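Long-range contact in DNA mismatch repair protein MutL (Aquifex aeolicus VF5, PDB 6LZJ), which probably takes part in DNA mismatch repair as an ATP-driven protein of the GHKL family, here holding a non-hydrolysable ATP analogue: residues Val49-Thr54 with Val133-Glu138. Numbering follows the deposited sequence.
Sequences VKDNGT and VGTEVE. With ACP (phosphomethylphosphonic acid adenylate ester), chain C.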
loop_
_atom_site.group_PDB
_atom_site.type_symbol
_atom_site.label_atom_id
_atom_site.label_comp_id
_atom_site.label_asym_id
_atom_site.label_seq_id
_atom_site.Cartn_x
_atom_site.Cartn_y
_atom_site.Cartn_z
ATOM N N VAL A 49 8.726 4.459 -5.369
ATOM C CA VAL A 49 8.513 3.124 -4.829
ATOM C C VAL A 49 9.581 2.164 -5.328
ATOM O O VAL A 49 9.753 1.975 -6.545
ATOM C CB VAL A 49 7.118 2.584 -5.170
ATOM C CG1 VAL A 49 6.983 1.092 -4.697
ATOM C CG2 VAL A 49 6.100 3.467 -4.526
ATOM N N LYS A 50 10.259 1.525 -4.381
ATOM C CA LYS A 50 11.388 0.652 -4.661
ATOM C C LYS A 50 11.112 -0.699 -4.069
ATOM O O LYS A 50 10.667 -0.824 -2.915
ATOM C CB LYS A 50 12.677 1.198 -4.075
ATOM C CG LYS A 50 13.904 0.300 -4.236
ATOM C CD LYS A 50 14.988 0.968 -3.390
ATOM C CE LYS A 50 16.421 0.401 -3.587
ATOM N NZ LYS A 50 16.568 -0.845 -2.799
ATOM N N ASP A 51 11.392 -1.710 -4.854
ATOM C CA ASP A 51 11.148 -3.047 -4.368
ATOM C C ASP A 51 12.294 -3.951 -4.762
ATOM O O ASP A 51 13.123 -3.653 -5.645
ATOM C CB ASP A 51 9.768 -3.608 -4.871
ATOM C CG ASP A 51 9.737 -3.869 -6.355
ATOM O OD1 ASP A 51 10.572 -4.674 -6.825
ATOM O OD2 ASP A 51 8.879 -3.295 -7.039
ATOM N N ASN A 52 12.330 -5.090 -4.074
ATOM C CA ASN A 52 13.295 -6.150 -4.339
ATOM C C ASN A 52 12.681 -7.350 -5.051
ATOM O O ASN A 52 13.134 -8.472 -4.824
ATOM C CB ASN A 52 14.030 -6.562 -3.065
ATOM C CG ASN A 52 13.126 -7.215 -2.077
ATOM O OD1 ASN A 52 11.912 -7.166 -2.222
ATOM N ND2 ASN A 52 13.714 -7.860 -1.070
ATOM N N GLY A 53 11.555 -7.183 -5.747
ATOM C CA GLY A 53 10.989 -8.283 -6.510
ATOM C C GLY A 53 11.779 -8.666 -7.757
ATOM O O GLY A 53 12.903 -8.192 -7.964
ATOM N N THR A 54 11.184 -9.494 -8.611
ATOM C CA THR A 54 11.924 -10.148 -9.682
ATOM C C THR A 54 12.325 -9.215 -10.818
ATOM O O THR A 54 13.072 -9.642 -11.708
ATOM C CB THR A 54 11.106 -11.314 -10.245
ATOM O OG1 THR A 54 9.744 -10.898 -10.450
ATOM C CG2 THR A 54 11.132 -12.464 -9.266
ATOM N N VAL A 133 18.884 -5.983 -8.164
ATOM C CA VAL A 133 17.686 -6.632 -8.696
ATOM C C VAL A 133 16.456 -6.053 -8.032
ATOM O O VAL A 133 16.418 -5.875 -6.809
ATOM C CB VAL A 133 17.712 -8.150 -8.459
ATOM C CG1 VAL A 133 16.364 -8.716 -8.908
ATOM C CG2 VAL A 133 18.772 -8.783 -9.263
ATOM N N GLY A 134 15.491 -5.675 -8.839
ATOM C CA GLY A 134 14.213 -5.168 -8.375
ATOM C C GLY A 134 13.779 -4.047 -9.290
ATOM O O GLY A 134 14.310 -3.870 -10.386
ATOM N N THR A 135 12.837 -3.232 -8.817
ATOM C CA THR A 135 12.254 -2.180 -9.636
ATOM C C THR A 135 12.139 -0.929 -8.791
ATOM O O THR A 135 11.827 -0.986 -7.592
ATOM C CB THR A 135 10.858 -2.583 -10.163
ATOM O OG1 THR A 135 10.998 -3.740 -10.962
ATOM C CG2 THR A 135 10.235 -1.511 -10.972
ATOM N N GLU A 136 12.392 0.202 -9.412
ATOM C CA GLU A 136 12.222 1.456 -8.695
ATOM C C GLU A 136 11.506 2.428 -9.621
ATOM O O GLU A 136 11.943 2.647 -10.749
ATOM C CB GLU A 136 13.578 2.004 -8.255
ATOM C CG GLU A 136 13.433 3.323 -7.476
ATOM C CD GLU A 136 14.764 3.679 -6.824
ATOM O OE1 GLU A 136 14.773 3.873 -5.604
ATOM O OE2 GLU A 136 15.783 3.634 -7.547
ATOM N N VAL A 137 10.382 2.976 -9.167
ATOM C CA VAL A 137 9.593 3.900 -9.973
ATOM C C VAL A 137 9.564 5.252 -9.278
ATOM O O VAL A 137 9.356 5.323 -8.057
ATOM C CB VAL A 137 8.164 3.357 -10.168
ATOM C CG1 VAL A 137 7.396 4.252 -11.156
ATOM C CG2 VAL A 137 8.226 1.885 -10.631
ATOM N N GLU A 138 9.752 6.328 -10.067
ATOM C CA GLU A 138 9.791 7.694 -9.557
ATOM C C GLU A 138 8.806 8.528 -10.345
ATOM O O GLU A 138 8.884 8.612 -11.584
ATOM C CB GLU A 138 11.201 8.290 -9.676
ATOM C CG GLU A 138 12.171 7.523 -8.819
ATOM C CD GLU A 138 13.572 8.104 -8.806
ATOM O OE1 GLU A 138 13.783 9.246 -9.281
ATOM O OE2 GLU A 138 14.448 7.388 -8.295
HETATM P PG ACP C . -3.408 -3.522 -13.117
HETATM O O1G ACP C . -2.338 -2.748 -12.434
HETATM O O2G ACP C . -4.365 -2.521 -13.949
HETATM O O3G ACP C . -4.243 -4.483 -12.111
HETATM P PB ACP C . -0.899 -4.497 -14.329
HETATM O O1B ACP C . -0.303 -4.670 -13.000
HETATM O O2B ACP C . -0.561 -5.787 -15.233
HETATM C C3B ACP C . -2.689 -4.624 -14.336
HETATM P PA ACP C . 0.605 -2.128 -14.707
HETATM O O1A ACP C . 0.337 -1.850 -13.238
HETATM O O2A ACP C . 0.489 -0.973 -15.657
HETATM O O3A ACP C . -0.475 -3.232 -15.206
HETATM O "O5'" ACP C . 2.010 -2.892 -14.827
HETATM C "C5'" ACP C . 2.244 -3.435 -16.124
HETATM C "C4'" ACP C . 3.227 -4.581 -16.018
HETATM O "O4'" ACP C . 4.489 -4.071 -15.582
HETATM C "C3'" ACP C . 2.876 -5.631 -14.991
HETATM O "O3'" ACP C . 1.992 -6.622 -15.534
HETATM C "C2'" ACP C . 4.211 -6.221 -14.657
HETATM O "O2'" ACP C . 4.529 -7.206 -15.675
HETATM C "C1'" ACP C . 5.187 -5.075 -14.884
HETATM N N9 ACP C . 5.561 -4.446 -13.596
HETATM C C8 ACP C . 5.164 -3.223 -13.207
HETATM N N7 ACP C . 5.701 -2.920 -12.013
HETATM C C5 ACP C . 6.480 -3.948 -11.663
HETATM C C6 ACP C . 7.367 -4.254 -10.533
HETATM N N6 ACP C . 7.487 -3.367 -9.492
HETATM N N1 ACP C . 8.003 -5.427 -10.542
HETATM C C2 ACP C . 7.892 -6.300 -11.570
HETATM N N3 ACP C . 7.103 -6.118 -12.628
HETATM C C4 ACP C . 6.401 -4.947 -12.728
HETATM O O HOH W 1 10.382 -5.872 -9.215
HETATM O O HOH W 2 15.769 -3.316 -5.475
#
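Asp51 and Thr135 run alongside each other on one face of two antiparallel strands, and the adenine of the bound nucleotide turns its N6/N1 edge toward them. From CB the aspartate turns between its own backbone N and carbonyl carbon (chi1 68°), which brings the carboxylate toward the neighbouring strand and the base. Its two oxygens then divide the work. OD1 accepts from Gly53 N at 2.9 Å on its anti side, the donor 30° out of the carboxylate plane, an Asx turn; it also accepts a hydrogen bond from a water, which in turn accepts one from Thr135 OG1, and the N-H of Thr135 adds a weak bond. OD2 accepts from the exocyclic N6 of the nucleotide at 2.8 Å and hydrogen-bonds with Ser27 OG of helix 16-29. Thr135 borders the same amine, its CB 3.5 Å from N6, while Ser105 engages OG1. Two residues earlier on the one strand and two later on the other, Val49 and Val137 pair through two hydrogen bonds of 2.9 Å, Val49 N to Val137 O and Val137 N to Val49 O. An aspartate reading the adenine amine, at the start of an Asp-x-Gly-x-Gly motif, is the hallmark of the Bergerat ATP-binding fold of GHKL ATPases.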